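Dihydrodipicolinate reductase N-terminus domain-containing protein (Mycobacterium smegmatis, PDB 6IAQ) is an NADP-binding native amine dehydrogenase that probably catalyses the asymmetric reductive amination of ketones to amines. Local coordinates at residues V219-T224 against R257-E262. Sequence-based numbering, arbitrary orientation.
Sequences VKSITT and RIETEE
A classic beta bulge opens this antiparallel pairing: Lys-220 and Ser-221 both face Glu-259, whose carbonyl O accepts two backbone donors. Lys-220 N-H is directed at a lone pair of Glu-259 O (N to O 2.8 Å), while Ser-221 N makes a second, longer hydrogen bond to it from above the carbonyl plane (3.2 Å). Lys-220, with psi -43°, takes the helical-type backbone of the first position of a classic bulge, which accommodates the extra residue. Past the bulge the register is regular, with Thr-223 N hydrogen-bonded to Arg-257 O at 2.9 Å, nearly straight (169°).

The tight part is this paired backbone and, on the Ile-222 face, buried Ile-258, whose CG2 meets Val-219 CG2 obliquely at 4.1 Å. On the polar face a water bridges Ser-221 OG (2.6 Å) and Thr-223 OG1, the latter 3.4 Å from Arg-257 CB. At the exposed end Lys-220 crosses Glu-261 at about a right angle, CD against OE1 at 3.4 Å; Lys-220 NZ stands 4.0 Å from Glu-259 OE1, beyond a salt bridge.

Strand 219-230 edges the mixed C-terminal-domain sheet within this chain; helix 203-215 packs on Ile-258 through Leu-208 and Val-212, while strand 265-273 continues the sheet beyond strand 249-260.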
loop_
_atom_site.group_PDB
_atom_site.type_symbol
_atom_site.label_atom_id
_atom_site.label_comp_id
_atom_site.label_asym_id
_atom_site.label_seq_id
_atom_site.Cartn_x
_atom_site.Cartn_y
_atom_site.Cartn_z
ATOM N N VAL A 219 -0.116 -23.380 4.541
ATOM C CA VAL A 219 0.938 -23.887 3.626
ATOM C C VAL A 219 0.549 -25.308 3.208
ATOM O O VAL A 219 0.184 -26.106 4.080
ATOM C CB VAL A 219 2.333 -23.822 4.270
ATOM C CG1 VAL A 219 3.373 -24.430 3.375
ATOM C CG2 VAL A 219 2.723 -22.398 4.631
ATOM N N LYS A 220 0.582 -25.584 1.907
ATOM C CA LYS A 220 0.444 -26.941 1.328
ATOM C C LYS A 220 1.828 -27.419 0.916
ATOM O O LYS A 220 2.135 -28.577 1.160
ATOM C CB LYS A 220 -0.495 -26.916 0.119
ATOM C CG LYS A 220 -0.610 -28.218 -0.658
ATOM C CD LYS A 220 -1.671 -28.142 -1.727
ATOM C CE LYS A 220 -1.909 -29.463 -2.424
ATOM N NZ LYS A 220 -1.862 -29.314 -3.903
ATOM N N SER A 221 2.632 -26.550 0.303
ATOM C CA SER A 221 3.927 -26.931 -0.305
ATOM C C SER A 221 4.870 -25.718 -0.318
ATOM O O SER A 221 4.391 -24.610 -0.643
ATOM C CB SER A 221 3.687 -27.483 -1.684
ATOM O OG SER A 221 4.768 -27.180 -2.544
ATOM N N ILE A 222 6.147 -25.926 0.015
ATOM C CA ILE A 222 7.216 -24.890 -0.073
ATOM C C ILE A 222 8.331 -25.447 -0.962
ATOM O O ILE A 222 8.850 -26.533 -0.646
ATOM C CB ILE A 222 7.751 -24.493 1.321
ATOM C CG1 ILE A 222 6.616 -24.105 2.270
ATOM C CG2 ILE A 222 8.794 -23.386 1.188
ATOM C CD1 ILE A 222 7.051 -23.641 3.633
ATOM N N THR A 223 8.708 -24.716 -2.009
ATOM C CA THR A 223 9.868 -25.029 -2.885
ATOM C C THR A 223 10.754 -23.799 -3.050
ATOM O O THR A 223 10.303 -22.680 -2.769
ATOM C CB THR A 223 9.411 -25.570 -4.245
ATOM O OG1 THR A 223 8.399 -24.693 -4.750
ATOM C CG2 THR A 223 8.906 -26.994 -4.133
ATOM N N THR A 224 11.996 -24.016 -3.479
ATOM C CA THR A 224 13.058 -22.986 -3.531
ATOM C C THR A 224 14.149 -23.457 -4.477
ATOM O O THR A 224 14.347 -24.667 -4.569
ATOM C CB THR A 224 13.640 -22.698 -2.137
ATOM O OG1 THR A 224 14.500 -21.573 -2.295
ATOM C CG2 THR A 224 14.404 -23.872 -1.547
ATOM N N ARG A 257 8.646 -20.375 -3.648
ATOM C CA ARG A 257 7.242 -20.668 -4.008
ATOM C C ARG A 257 6.549 -21.328 -2.833
ATOM O O ARG A 257 7.108 -22.292 -2.264
ATOM C CB ARG A 257 7.218 -21.591 -5.224
ATOM C CG ARG A 257 5.830 -22.002 -5.688
ATOM C CD ARG A 257 6.028 -22.992 -6.820
ATOM N NE ARG A 257 5.127 -22.738 -7.919
ATOM C CZ ARG A 257 3.920 -23.278 -8.051
ATOM N NH1 ARG A 257 3.459 -24.139 -7.162
ATOM N NH2 ARG A 257 3.172 -22.965 -9.094
ATOM N N ILE A 258 5.378 -20.813 -2.481
ATOM C CA ILE A 258 4.498 -21.415 -1.454
ATOM C C ILE A 258 3.119 -21.616 -2.073
ATOM O O ILE A 258 2.499 -20.615 -2.494
ATOM C CB ILE A 258 4.454 -20.551 -0.189
ATOM C CG1 ILE A 258 5.861 -20.361 0.400
ATOM C CG2 ILE A 258 3.468 -21.152 0.804
ATOM C CD1 ILE A 258 5.874 -19.621 1.722
ATOM N N GLU A 259 2.669 -22.870 -2.121
ATOM C CA GLU A 259 1.265 -23.220 -2.452
ATOM C C GLU A 259 0.476 -23.288 -1.158
ATOM O O GLU A 259 1.007 -23.827 -0.177
ATOM C CB GLU A 259 1.192 -24.553 -3.175
ATOM C CG GLU A 259 2.095 -24.606 -4.373
ATOM C CD GLU A 259 1.928 -25.888 -5.176
ATOM O OE1 GLU A 259 1.013 -26.683 -4.848
ATOM O OE2 GLU A 259 2.733 -26.096 -6.104
ATOM N N THR A 260 -0.734 -22.752 -1.162
ATOM C CA THR A 260 -1.636 -22.817 0.005
ATOM C C THR A 260 -2.687 -23.898 -0.238
ATOM O O THR A 260 -3.002 -24.175 -1.417
ATOM C CB THR A 260 -2.256 -21.444 0.281
ATOM O OG1 THR A 260 -3.104 -21.103 -0.820
ATOM C CG2 THR A 260 -1.193 -20.390 0.500
ATOM N N GLU A 261 -3.219 -24.465 0.846
ATOM C CA GLU A 261 -4.350 -25.422 0.765
ATOM C C GLU A 261 -5.528 -24.701 0.094
ATOM O O GLU A 261 -6.179 -25.309 -0.749
ATOM C CB GLU A 261 -4.689 -25.983 2.151
ATOM C CG GLU A 261 -3.601 -26.860 2.760
ATOM C CD GLU A 261 -3.251 -28.159 2.022
ATOM O OE1 GLU A 261 -3.770 -28.412 0.885
ATOM O OE2 GLU A 261 -2.415 -28.929 2.567
ATOM N N GLU A 262 -5.735 -23.419 0.397
ATOM C CA GLU A 262 -6.938 -22.659 -0.025
ATOM C C GLU A 262 -6.900 -22.306 -1.522
ATOM O O GLU A 262 -7.944 -21.860 -2.023
ATOM C CB GLU A 262 -7.102 -21.406 0.832
ATOM C CG GLU A 262 -7.368 -21.687 2.298
ATOM C CD GLU A 262 -6.140 -21.934 3.165
ATOM O OE1 GLU A 262 -5.015 -22.031 2.618
ATOM O OE2 GLU A 262 -6.298 -22.027 4.388
HETATM O O HOH W 1 5.571 -24.967 -3.719
#